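Local coordinates for leucyl aminopeptidase (Trypanosoma brucei brucei, PDB 5NTD), which probably removes N-terminal amino acids, leucine among them, from peptides as a hexameric, two-manganese aminopeptidase of the M17 family, and binds the inhibitor bestatin, at residues G[69-74]-G[84-89]. Numbering follows the deposited sequence.
Sequences PAVAEA and YGVLVE
Val86 packs against the helix beside Ala70, Val71 and Ala74; both its methyls border the Ala70 carbonyl, and each has a further partner. CG1, anti to its own carbonyl carbon (chi1 -67°), leans obliquely toward the later turn and lies 3.7 Å from Ala70 O and 4.0 Å from Ala74 CB. CG2 points across the helix, beside the Ala70-Val71 peptide, and meets Val71 CG2 at 4.0 Å; these two valine side chains cross at about a right angle. Ala70 CB lies on the side of Val86 CB away from the two branches, CB to CB 4.1 Å, and equally near CG2. Val71 CG2 also touches Val88 CG2 at 4.2 Å, extending the packing toward the strand's C-terminal end. At the other end, Tyr84 CD1 meets Ala74 CA obliquely at 3.8 Å, with the Ala74 methyl close by. Helix 69-74 and strand 84-89 run nearly antiparallel (172°) with axes 8.1 Å apart, a spacing consistent with the small alanines in the contact. Strand 83-89, outermost in its sheet within this chain, pairs with strand 99-107, while Gly85 O accepts a hydrogen bond from Arg101 of a second subunit. Between the two segments the contact is apolar packing: with no hydrogen bond across and Ala70 O satisfied by Ala74 N within the helix, close fit and exclusion of water hold helix to strand.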
loop_
_atom_site.group_PDB
_atom_site.type_symbol
_atom_site.label_atom_id
_atom_site.label_comp_id
_atom_site.label_asym_id
_atom_site.label_seq_id
_atom_site.Cartn_x
_atom_site.Cartn_y
_atom_site.Cartn_z
ATOM N N PRO G 69 -31.864 30.100 41.942
ATOM C CA PRO G 69 -32.819 29.570 40.947
ATOM C C PRO G 69 -32.257 29.365 39.539
ATOM O O PRO G 69 -32.757 28.521 38.786
ATOM C CB PRO G 69 -33.908 30.655 40.905
ATOM C CG PRO G 69 -33.822 31.290 42.264
ATOM C CD PRO G 69 -32.373 31.315 42.599
ATOM N N ALA G 70 -31.210 30.097 39.219
ATOM C CA ALA G 70 -30.507 29.905 37.932
ATOM C C ALA G 70 -29.812 28.539 37.875
ATOM O O ALA G 70 -29.881 27.806 36.890
ATOM C CB ALA G 70 -29.495 31.022 37.709
ATOM N N VAL G 71 -29.174 28.206 38.976
ATOM C CA VAL G 71 -28.511 26.916 39.128
ATOM C C VAL G 71 -29.528 25.771 39.056
ATOM O O VAL G 71 -29.292 24.739 38.439
ATOM C CB VAL G 71 -27.725 26.832 40.435
ATOM C CG1 VAL G 71 -27.116 25.440 40.589
ATOM C CG2 VAL G 71 -26.625 27.876 40.456
ATOM N N ALA G 72 -30.665 25.990 39.674
ATOM C CA ALA G 72 -31.773 25.032 39.594
ATOM C C ALA G 72 -32.185 24.842 38.140
ATOM O O ALA G 72 -32.456 23.718 37.689
ATOM C CB ALA G 72 -32.972 25.498 40.412
ATOM N N GLU G 73 -32.236 25.940 37.408
ATOM C CA GLU G 73 -32.600 25.869 35.964
ATOM C C GLU G 73 -31.489 25.141 35.161
ATOM O O GLU G 73 -31.779 24.379 34.237
ATOM C CB GLU G 73 -32.857 27.246 35.387
ATOM C CG GLU G 73 -33.407 27.263 33.966
ATOM C CD GLU G 73 -34.754 26.589 33.805
ATOM O OE1 GLU G 73 -35.388 26.308 34.834
ATOM O OE2 GLU G 73 -35.185 26.299 32.662
ATOM N N ALA G 74 -30.241 25.372 35.541
ATOM C CA ALA G 74 -29.113 24.675 34.896
ATOM C C ALA G 74 -29.263 23.170 35.038
ATOM O O ALA G 74 -29.037 22.407 34.103
ATOM C CB ALA G 74 -27.785 25.112 35.478
ATOM N N TYR G 84 -23.669 22.708 31.577
ATOM C CA TYR G 84 -24.538 23.889 31.446
ATOM C C TYR G 84 -24.135 24.901 32.487
ATOM O O TYR G 84 -24.083 24.613 33.671
ATOM C CB TYR G 84 -25.999 23.549 31.620
ATOM C CG TYR G 84 -26.934 24.561 30.983
ATOM C CD1 TYR G 84 -27.386 25.694 31.688
ATOM C CD2 TYR G 84 -27.397 24.382 29.677
ATOM C CE1 TYR G 84 -28.267 26.607 31.102
ATOM C CE2 TYR G 84 -28.280 25.286 29.091
ATOM C CZ TYR G 84 -28.726 26.394 29.812
ATOM O OH TYR G 84 -29.567 27.293 29.192
ATOM N N GLY G 85 -23.829 26.088 32.020
ATOM C CA GLY G 85 -23.284 27.169 32.855
ATOM C C GLY G 85 -24.276 28.320 33.024
ATOM O O GLY G 85 -25.009 28.706 32.097
ATOM N N VAL G 86 -24.288 28.846 34.235
ATOM C CA VAL G 86 -25.115 30.036 34.584
ATOM C C VAL G 86 -24.336 31.012 35.453
ATOM O O VAL G 86 -23.481 30.619 36.269
ATOM C CB VAL G 86 -26.404 29.704 35.327
ATOM C CG1 VAL G 86 -27.354 28.958 34.430
ATOM C CG2 VAL G 86 -26.102 28.921 36.588
ATOM N N LEU G 87 -24.617 32.288 35.221
ATOM C CA LEU G 87 -24.016 33.362 36.054
ATOM C C LEU G 87 -24.836 33.577 37.296
ATOM O O LEU G 87 -26.058 33.542 37.259
ATOM C CB LEU G 87 -23.927 34.694 35.286
ATOM C CG LEU G 87 -22.898 34.764 34.162
ATOM C CD1 LEU G 87 -23.025 36.137 33.536
ATOM C CD2 LEU G 87 -21.469 34.539 34.636
ATOM N N VAL G 88 -24.143 33.802 38.386
ATOM C CA VAL G 88 -24.782 34.205 39.634
ATOM C C VAL G 88 -24.129 35.508 40.108
ATOM O O VAL G 88 -22.940 35.562 40.412
ATOM C CB VAL G 88 -24.636 33.143 40.733
ATOM C CG1 VAL G 88 -25.398 33.556 41.976
ATOM C CG2 VAL G 88 -25.165 31.795 40.258
ATOM N N GLU G 89 -24.930 36.554 40.129
ATOM C CA GLU G 89 -24.467 37.911 40.532
ATOM C C GLU G 89 -24.337 38.066 42.050
ATOM O O GLU G 89 -25.199 37.573 42.811
ATOM C CB GLU G 89 -25.409 38.988 39.996
ATOM C CG GLU G 89 -24.721 40.334 39.791
ATOM C CD GLU G 89 -25.623 41.352 39.135
ATOM O OE1 GLU G 89 -26.796 41.016 38.815
ATOM O OE2 GLU G 89 -25.168 42.502 38.954
#